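Local coordinates for protein beta-porphyranase (Bacteroides plebeius, PDB 4AWD) that cleaves the sulfated red-algal polysaccharide porphyran at beta-1,4 linkages between D-galactose and L-galactose-6-sulfate, yielding mostly disaccharides, at residues P80-K85 / T286-W291; N100-P105 / P296-L301; M140-T145 / I180-I185. All blocks are in the same frame, centred on the assembly; numbering follows the deposited sequence.

Contact 1: P80-K85 / T286-W291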
loop_
_atom_site.group_PDB
_atom_site.type_symbol
_atom_site.label_atom_id
_atom_site.label_comp_id
_atom_site.label_asym_id
_atom_site.label_seq_id
_atom_site.Cartn_x
_atom_site.Cartn_y
_atom_site.Cartn_z
ATOM N N PRO A 80 14.715 -6.000 6.647
ATOM C CA PRO A 80 15.129 -7.233 7.342
ATOM C C PRO A 80 14.250 -7.467 8.583
ATOM O O PRO A 80 13.917 -6.514 9.286
ATOM C CB PRO A 80 16.590 -6.958 7.727
ATOM C CG PRO A 80 17.046 -5.876 6.785
ATOM C CD PRO A 80 15.840 -5.075 6.400
ATOM N N PRO A 81 13.887 -8.729 8.862
ATOM C CA PRO A 81 14.430 -9.919 8.216
ATOM C C PRO A 81 13.580 -10.545 7.099
ATOM O O PRO A 81 13.784 -11.730 6.771
ATOM C CB PRO A 81 14.564 -10.897 9.392
ATOM C CG PRO A 81 13.489 -10.445 10.395
ATOM C CD PRO A 81 12.995 -9.087 9.978
ATOM N N ALA A 82 12.649 -9.788 6.511
ATOM C CA ALA A 82 11.880 -10.311 5.364
ATOM C C ALA A 82 12.152 -9.557 4.078
ATOM O O ALA A 82 12.242 -8.335 4.059
ATOM C CB ALA A 82 10.380 -10.326 5.645
ATOM N N THR A 83 12.250 -10.290 2.987
ATOM C CA THR A 83 12.286 -9.649 1.694
ATOM C C THR A 83 11.092 -10.123 0.845
ATOM O O THR A 83 10.078 -10.580 1.403
ATOM C CB THR A 83 13.675 -9.795 1.021
ATOM O OG1 THR A 83 13.670 -9.103 -0.234
ATOM C CG2 THR A 83 14.069 -11.252 0.837
ATOM N N PHE A 84 11.196 -10.012 -0.479
ATOM C CA PHE A 84 10.069 -10.320 -1.365
ATOM C C PHE A 84 10.476 -11.299 -2.461
ATOM O O PHE A 84 11.521 -11.154 -3.070
ATOM C CB PHE A 84 9.519 -9.046 -2.005
ATOM C CG PHE A 84 9.470 -7.840 -1.064
ATOM C CD1 PHE A 84 8.543 -7.788 -0.017
ATOM C CD2 PHE A 84 10.294 -6.733 -1.284
ATOM C CE1 PHE A 84 8.487 -6.671 0.833
ATOM C CE2 PHE A 84 10.280 -5.640 -0.453
ATOM C CZ PHE A 84 9.360 -5.587 0.609
ATOM N N LYS A 85 9.645 -12.299 -2.713
ATOM C CA LYS A 85 9.913 -13.205 -3.807
ATOM C C LYS A 85 8.697 -13.343 -4.709
ATOM O O LYS A 85 7.558 -13.350 -4.242
ATOM C CB LYS A 85 10.346 -14.561 -3.274
ATOM C CG LYS A 85 11.613 -14.532 -2.453
ATOM C CD LYS A 85 12.822 -14.263 -3.330
ATOM C CE LYS A 85 14.085 -14.412 -2.529
ATOM N NZ LYS A 85 15.176 -13.541 -2.985
ATOM N N THR A 286 3.735 -7.241 1.453
ATOM C CA THR A 286 3.725 -8.043 2.667
ATOM C C THR A 286 5.110 -7.883 3.327
ATOM O O THR A 286 6.132 -8.286 2.761
ATOM C CB THR A 286 3.419 -9.503 2.257
ATOM O OG1 THR A 286 2.065 -9.833 2.615
ATOM C CG2 THR A 286 4.367 -10.441 2.854
ATOM N N GLU A 287 5.163 -7.246 4.502
ATOM C CA GLU A 287 6.462 -6.852 5.031
ATOM C C GLU A 287 6.617 -7.049 6.514
ATOM O O GLU A 287 5.684 -7.441 7.256
ATOM C CB GLU A 287 6.777 -5.393 4.695
ATOM C CG GLU A 287 6.375 -4.401 5.776
ATOM C CD GLU A 287 5.834 -3.110 5.178
ATOM O OE1 GLU A 287 4.713 -3.159 4.620
ATOM O OE2 GLU A 287 6.531 -2.066 5.252
ATOM N N THR A 288 7.837 -6.835 6.959
ATOM C CA THR A 288 8.127 -6.974 8.359
ATOM C C THR A 288 8.513 -5.537 8.860
ATOM O O THR A 288 9.088 -4.719 8.100
ATOM C CB THR A 288 9.169 -8.163 8.499
ATOM O OG1 THR A 288 8.950 -8.948 9.685
ATOM C CG2 THR A 288 10.517 -7.715 8.422
ATOM N N TYR A 289 8.096 -5.206 10.097
ATOM C CA TYR A 289 8.331 -3.870 10.704
ATOM C C TYR A 289 9.286 -3.957 11.886
ATOM O O TYR A 289 9.214 -4.910 12.664
ATOM C CB TYR A 289 7.047 -3.301 11.271
ATOM C CG TYR A 289 5.953 -2.940 10.293
ATOM C CD1 TYR A 289 6.110 -1.892 9.386
ATOM C CD2 TYR A 289 4.729 -3.606 10.331
ATOM C CE1 TYR A 289 5.090 -1.543 8.517
ATOM C CE2 TYR A 289 3.716 -3.278 9.474
ATOM C CZ TYR A 289 3.888 -2.245 8.566
ATOM O OH TYR A 289 2.844 -1.921 7.720
ATOM N N ASP A 290 10.142 -2.943 12.053
ATOM C CA ASP A 290 11.124 -2.919 13.151
ATOM C C ASP A 290 10.457 -2.804 14.517
ATOM O O ASP A 290 11.040 -3.191 15.544
ATOM C CB ASP A 290 12.117 -1.764 12.987
ATOM C CG ASP A 290 12.967 -1.895 11.746
ATOM O OD1 ASP A 290 13.026 -3.017 11.170
ATOM O OD2 ASP A 290 13.589 -0.867 11.350
ATOM N N TRP A 291 9.241 -2.270 14.535
ATOM C CA TRP A 291 8.516 -2.083 15.797
ATOM C C TRP A 291 7.710 -3.315 16.184
ATOM O O TRP A 291 7.044 -3.324 17.218
ATOM C CB TRP A 291 7.652 -0.834 15.762
ATOM C CG TRP A 291 6.793 -0.685 14.536
ATOM C CD1 TRP A 291 7.071 0.076 13.443
ATOM C CD2 TRP A 291 5.510 -1.288 14.293
ATOM N NE1 TRP A 291 6.041 -0.008 12.532
ATOM C CE2 TRP A 291 5.074 -0.842 13.028
ATOM C CE3 TRP A 291 4.686 -2.156 15.023
ATOM C CZ2 TRP A 291 3.840 -1.240 12.469
ATOM C CZ3 TRP A 291 3.473 -2.564 14.466
ATOM C CH2 TRP A 291 3.059 -2.102 13.201
HETATM O O HOH W 1 15.151 -4.191 9.670
HETATM O O HOH W 2 10.211 -6.498 4.942
HETATM O O HOH W 3 9.078 -8.813 3.288
#
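T288 meets P81 and A82 with a short side chain that can be traced atom by atom. Its CB lies 3.8 Å from A82 CB, where the two backbones come nearest. With OG1 at chi1 -144°, off a staggered position, CG2 falls between the backbone N and the carbonyl carbon and lies 3.2 Å from P81 CD; A82 N is next, 3.5 Å from the same T288 methyl. OG1 stays at the margin, with P81 CD its nearest neighbour. The peptide bond before P81 is cis, and its ring crosses the T288 side chain at about a right angle. At the other end, T286 O lies in the plane of the F84 ring, at its edge, 3.4 Å from F84 CE1. Water fills in between the segments. One molecule donates to both P80 O and D290 OD1. A second accepts from T288 N with A82 O in bonding range, and a third lies between T83 O and T286 O; neither has protons for every acceptor around it. E287, probably substrate-binding as in relatives, has its carboxylate in a salt bridge with R79. The short strand 82-84 runs parallel to strand 117-126 in this GH16 fold, while 286-291 continues from strand 281-285 into a long loop.

Contact 2: N100-P105 / P296-L301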
loop_
_atom_site.group_PDB
_atom_site.type_symbol
_atom_site.label_atom_id
_atom_site.label_comp_id
_atom_site.label_asym_id
_atom_site.label_seq_id
_atom_site.Cartn_x
_atom_site.Cartn_y
_atom_site.Cartn_z
ATOM N N ASN A 100 3.422 -15.539 3.099
ATOM C CA ASN A 100 4.688 -15.399 3.834
ATOM C C ASN A 100 5.277 -16.758 4.172
ATOM O O ASN A 100 4.591 -17.618 4.725
ATOM C CB ASN A 100 4.483 -14.600 5.121
ATOM C CG ASN A 100 3.732 -13.327 4.888
ATOM O OD1 ASN A 100 4.109 -12.537 4.032
ATOM N ND2 ASN A 100 2.643 -13.131 5.622
ATOM N N THR A 101 6.543 -16.955 3.827
ATOM C CA THR A 101 7.191 -18.247 4.004
ATOM C C THR A 101 8.549 -18.061 4.656
ATOM O O THR A 101 9.127 -16.970 4.604
ATOM C CB THR A 101 7.411 -18.958 2.654
ATOM O OG1 THR A 101 8.275 -18.154 1.831
ATOM C CG2 THR A 101 6.071 -19.212 1.931
ATOM N N VAL A 102 9.042 -19.129 5.271
ATOM C CA VAL A 102 10.438 -19.240 5.661
ATOM C C VAL A 102 11.308 -19.133 4.403
ATOM O O VAL A 102 11.026 -19.766 3.393
ATOM C CB VAL A 102 10.678 -20.600 6.385
ATOM C CG1 VAL A 102 12.145 -20.890 6.557
ATOM C CG2 VAL A 102 9.962 -20.603 7.744
ATOM N N LEU A 103 12.347 -18.309 4.445
ATOM C CA LEU A 103 13.268 -18.232 3.318
ATOM C C LEU A 103 14.485 -19.090 3.596
ATOM O O LEU A 103 15.190 -18.865 4.568
ATOM C CB LEU A 103 13.700 -16.788 3.045
ATOM C CG LEU A 103 14.659 -16.666 1.857
ATOM C CD1 LEU A 103 14.002 -17.148 0.570
ATOM C CD2 LEU A 103 15.127 -15.263 1.718
ATOM N N SER A 104 14.731 -20.067 2.732
ATOM C CA SER A 104 15.814 -21.020 2.932
ATOM C C SER A 104 16.449 -21.407 1.598
ATOM O O SER A 104 15.752 -21.820 0.693
ATOM C CB SER A 104 15.298 -22.274 3.643
ATOM O OG SER A 104 16.380 -23.112 4.014
ATOM N N PRO A 105 17.776 -21.288 1.479
ATOM C CA PRO A 105 18.651 -20.773 2.515
ATOM C C PRO A 105 18.445 -19.288 2.816
ATOM O O PRO A 105 17.895 -18.523 2.012
ATOM C CB PRO A 105 20.062 -21.001 1.942
ATOM C CG PRO A 105 19.868 -21.240 0.499
ATOM C CD PRO A 105 18.538 -21.865 0.357
ATOM N N PRO A 296 7.204 -13.698 12.136
ATOM C CA PRO A 296 6.747 -15.094 12.005
ATOM C C PRO A 296 7.879 -16.112 12.135
ATOM O O PRO A 296 8.946 -15.926 11.543
ATOM C CB PRO A 296 6.146 -15.135 10.600
ATOM C CG PRO A 296 5.695 -13.712 10.335
ATOM C CD PRO A 296 6.721 -12.842 11.030
ATOM N N THR A 297 7.666 -17.145 12.951
ATOM C CA THR A 297 8.596 -18.272 13.033
ATOM C C THR A 297 8.163 -19.256 11.970
ATOM O O THR A 297 7.139 -19.046 11.326
ATOM C CB THR A 297 8.507 -19.024 14.383
ATOM O OG1 THR A 297 7.203 -19.616 14.506
ATOM C CG2 THR A 297 8.799 -18.109 15.574
ATOM N N ALA A 298 8.910 -20.349 11.816
ATOM C CA ALA A 298 8.493 -21.463 10.961
ATOM C C ALA A 298 7.103 -21.963 11.328
ATOM O O ALA A 298 6.233 -22.129 10.454
ATOM C CB ALA A 298 9.500 -22.601 11.017
ATOM N N GLU A 299 6.887 -22.178 12.622
ATOM C CA GLU A 299 5.604 -22.690 13.092
ATOM C C GLU A 299 4.471 -21.715 12.844
ATOM O O GLU A 299 3.353 -22.142 12.533
ATOM C CB GLU A 299 5.663 -23.055 14.575
ATOM C CG GLU A 299 4.312 -23.421 15.183
ATOM C CD GLU A 299 3.711 -24.705 14.601
ATOM O OE1 GLU A 299 4.466 -25.570 14.085
ATOM O OE2 GLU A 299 2.472 -24.844 14.676
ATOM N N ASP A 300 4.749 -20.416 13.011
ATOM C CA ASP A 300 3.760 -19.368 12.754
ATOM C C ASP A 300 3.258 -19.500 11.324
ATOM O O ASP A 300 2.098 -19.239 11.052
ATOM C CB ASP A 300 4.349 -17.961 12.942
ATOM C CG ASP A 300 4.456 -17.540 14.398
ATOM O OD1 ASP A 300 3.705 -18.044 15.266
ATOM O OD2 ASP A 300 5.303 -16.668 14.680
ATOM N N LEU A 301 4.143 -19.915 10.421
ATOM C CA LEU A 301 3.851 -19.927 8.996
ATOM C C LEU A 301 3.526 -21.294 8.417
ATOM O O LEU A 301 3.443 -21.453 7.195
ATOM C CB LEU A 301 5.020 -19.328 8.220
ATOM C CG LEU A 301 5.338 -17.866 8.485
ATOM C CD1 LEU A 301 6.600 -17.549 7.734
ATOM C CD2 LEU A 301 4.191 -16.950 8.053
HETATM O O HOH W 4 3.841 -20.232 4.757
#
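L301 presses its isobutyl group against the backbone of N100 and T101, and this is the tight part of the contact. Both methyls reach the N100 carbonyl: CD2 lies 3.4 Å from N100 O and CD1 3.6 Å from that same oxygen. With CG beside the backbone N (chi1 -64°), the fork opens toward the strand; CD2 also meets N100 CB at 3.8 Å, while CD1 lies near T101 C. L301 also touches L119 of strand 117-126. Within the leucine's segment T297 starts an ST motif, in which its OG1 accepts from D300 N at 3.0 Å. In return T297 N donates to D300 OD2, meeting it on the anti side and 34° out of the carboxylate plane; the backbone angles of 298-300 are helical. D300 OD1 forms a salt bridge with R187. The outer side is looser. There, at the exposed rim, V102 CG2 rests 3.6 Å from A298 CA and 3.9 Å from A298 CB. Near the leucine, a water donates to N100 O and, at 2.8 Å, to L301 O, joining the two backbones where they do not bond directly.

Contact 3: M140-T145 / I180-I185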
loop_
_atom_site.group_PDB
_atom_site.type_symbol
_atom_site.label_atom_id
_atom_site.label_comp_id
_atom_site.label_asym_id
_atom_site.label_seq_id
_atom_site.Cartn_x
_atom_site.Cartn_y
_atom_site.Cartn_z
ATOM N N MET A 140 -9.535 -6.865 0.970
ATOM C CA MET A 140 -8.382 -7.570 1.504
ATOM C C MET A 140 -8.744 -8.323 2.780
ATOM O O MET A 140 -9.525 -7.843 3.614
ATOM C CB MET A 140 -7.235 -6.577 1.815
ATOM C CG MET A 140 -5.941 -7.233 2.297
ATOM S SD MET A 140 -4.722 -5.985 2.726
ATOM C CE MET A 140 -5.418 -5.394 4.288
ATOM N N LYS A 141 -8.169 -9.503 2.936
ATOM C CA LYS A 141 -8.192 -10.161 4.236
ATOM C C LYS A 141 -6.742 -10.325 4.643
ATOM O O LYS A 141 -5.940 -10.834 3.855
ATOM C CB LYS A 141 -8.929 -11.514 4.165
ATOM C CG LYS A 141 -8.927 -12.281 5.511
ATOM C CD LYS A 141 -9.996 -13.382 5.606
ATOM C CE LYS A 141 -9.556 -14.674 4.942
ATOM N NZ LYS A 141 -10.034 -15.847 5.733
ATOM N N ALA A 142 -6.393 -9.855 5.839
ATOM C CA ALA A 142 -4.980 -9.911 6.298
ATOM C C ALA A 142 -4.562 -11.321 6.662
ATOM O O ALA A 142 -5.393 -12.124 7.071
ATOM C CB ALA A 142 -4.726 -8.965 7.485
ATOM N N SER A 143 -3.271 -11.613 6.504
ATOM C CA SER A 143 -2.698 -12.865 6.998
ATOM C C SER A 143 -2.773 -12.858 8.518
ATOM O O SER A 143 -2.662 -11.785 9.125
ATOM C CB SER A 143 -1.246 -13.005 6.547
ATOM O OG SER A 143 -0.448 -11.969 7.100
ATOM N N LEU A 144 -2.998 -14.032 9.123
ATOM C CA LEU A 144 -2.962 -14.193 10.583
ATOM C C LEU A 144 -1.505 -14.366 11.006
ATOM O O LEU A 144 -1.032 -15.459 11.324
ATOM C CB LEU A 144 -3.839 -15.360 11.052
ATOM C CG LEU A 144 -4.284 -15.339 12.536
ATOM C CD1 LEU A 144 -5.200 -14.180 12.834
ATOM C CD2 LEU A 144 -4.967 -16.641 12.958
ATOM N N THR A 145 -0.813 -13.237 11.036
ATOM C CA THR A 145 0.624 -13.212 10.981
ATOM C C THR A 145 1.054 -11.840 11.480
ATOM O O THR A 145 0.261 -10.894 11.425
ATOM C CB THR A 145 1.037 -13.440 9.497
ATOM O OG1 THR A 145 1.509 -14.788 9.309
ATOM C CG2 THR A 145 2.046 -12.457 9.018
ATOM N N ILE A 180 -4.116 1.235 3.177
ATOM C CA ILE A 180 -4.200 0.450 4.410
ATOM C C ILE A 180 -2.886 -0.225 4.749
ATOM O O ILE A 180 -2.219 -0.782 3.869
ATOM C CB ILE A 180 -5.373 -0.600 4.389
ATOM C CG1 ILE A 180 -5.515 -1.312 5.746
ATOM C CG2 ILE A 180 -5.220 -1.619 3.211
ATOM C CD1 ILE A 180 -5.903 -0.381 6.918
ATOM N N GLU A 181 -2.526 -0.148 6.029
ATOM C CA GLU A 181 -1.552 -1.042 6.652
ATOM C C GLU A 181 -2.245 -1.723 7.824
ATOM O O GLU A 181 -2.909 -1.058 8.607
ATOM C CB GLU A 181 -0.349 -0.258 7.185
ATOM C CG GLU A 181 0.445 0.533 6.163
ATOM C CD GLU A 181 1.584 1.303 6.796
ATOM O OE1 GLU A 181 2.578 0.662 7.217
ATOM O OE2 GLU A 181 1.493 2.548 6.894
ATOM N N THR A 182 -2.135 -3.049 7.926
ATOM C CA THR A 182 -2.482 -3.776 9.163
ATOM C C THR A 182 -1.557 -4.976 9.271
ATOM O O THR A 182 -0.786 -5.241 8.338
ATOM C CB THR A 182 -3.865 -4.392 9.151
ATOM O OG1 THR A 182 -4.209 -4.709 7.801
ATOM C CG2 THR A 182 -4.881 -3.502 9.769
ATOM N N MET A 183 -1.643 -5.692 10.388
ATOM C CA MET A 183 -1.161 -7.061 10.471
ATOM C C MET A 183 -2.208 -7.836 11.264
ATOM O O MET A 183 -2.951 -7.235 12.035
ATOM C CB MET A 183 0.229 -7.151 11.119
ATOM C CG MET A 183 0.318 -6.670 12.553
ATOM S SD MET A 183 1.976 -6.848 13.257
ATOM C CE MET A 183 2.928 -5.649 12.311
ATOM N N GLY A 184 -2.276 -9.147 11.069
ATOM C CA GLY A 184 -3.333 -9.921 11.681
ATOM C C GLY A 184 -3.161 -10.192 13.163
ATOM O O GLY A 184 -4.157 -10.311 13.895
ATOM N N ILE A 185 -1.910 -10.334 13.600
ATOM C CA ILE A 185 -1.594 -10.598 15.011
ATOM C C ILE A 185 -0.737 -9.473 15.591
ATOM O O ILE A 185 0.206 -9.002 14.941
ATOM C CB ILE A 185 -0.813 -11.930 15.204
ATOM C CG1 ILE A 185 -1.612 -13.133 14.675
ATOM C CG2 ILE A 185 -0.411 -12.104 16.686
ATOM C CD1 ILE A 185 -0.783 -14.449 14.556
HETATM O O HOH W 5 -1.174 -9.399 8.044
#
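I180 opens the second segment by setting its CG2 methyl 3.9 Å from M140 CE. The methionine reaches it by extending through chi1 and chi2 and then bending at chi3 (74°), which brings the terminal methyl down onto strand 168-182. The side chain of E181, the probable proton donor, starts out away from 140-145, and its backbone O accepts a hydrogen bond from N204 ND2. T182 returns to the interface: OG1 lies 3.8 Å from M140 CE, the two side chains running antiparallel alongside each other. At M183 the CB approaches T145 O at 3.8 Å. G184 comes next, where the chains are closest. Its CA makes a CA-H...O contact of 3.2 Å with S143 O. Its N gives only a weak bond to T145 O, and a water accepting from S143 OG is held weakly by the same N. I185 completes the pairing: N donates to T145 O at 3.1 Å with an N-H...O angle of 158°, approaching from above the carbonyl plane, 56° out of it. Its side chain crosses that of L144 at about a right angle, CD1 lying 3.4 Å from L144 O, where L144 centres an inverse gamma turn. The chemistry therefore changes along the segment. The methyl of M140 joins the strand ends through I180 and T182, whereas just after the strand that carries E181 the contact passes to the backbone, T145 O taking one well-directed bond from I185 N and a weak one from G184 N.

In the fold
Y289 joins contacts 1 and 3, and N100 joins contacts 2 and 3. From contact 1, Y289 OH lies 2.6 Å from E181 OE1 of contact 3, a probable hydrogen bond that brings the probable proton donor beside the loop carrying E287; Y289 CD2 also packs 3.4 Å from M183 CE. A glycerol, probably from the crystallisation liquor, is hydrogen-bonded to E287 and may mark the substrate pocket. N100 ND2 of contact 2 lies 3.5 Å from T145 CG2 of contact 3, while K85 CE of contact 1 meets L103 CD1 of contact 2 at 4.1 Å. The centre of contact 1 is about 12 Å from that of contact 2. Along the chain, contacts 1 and 2 interlock, with contact 3 nested inside both.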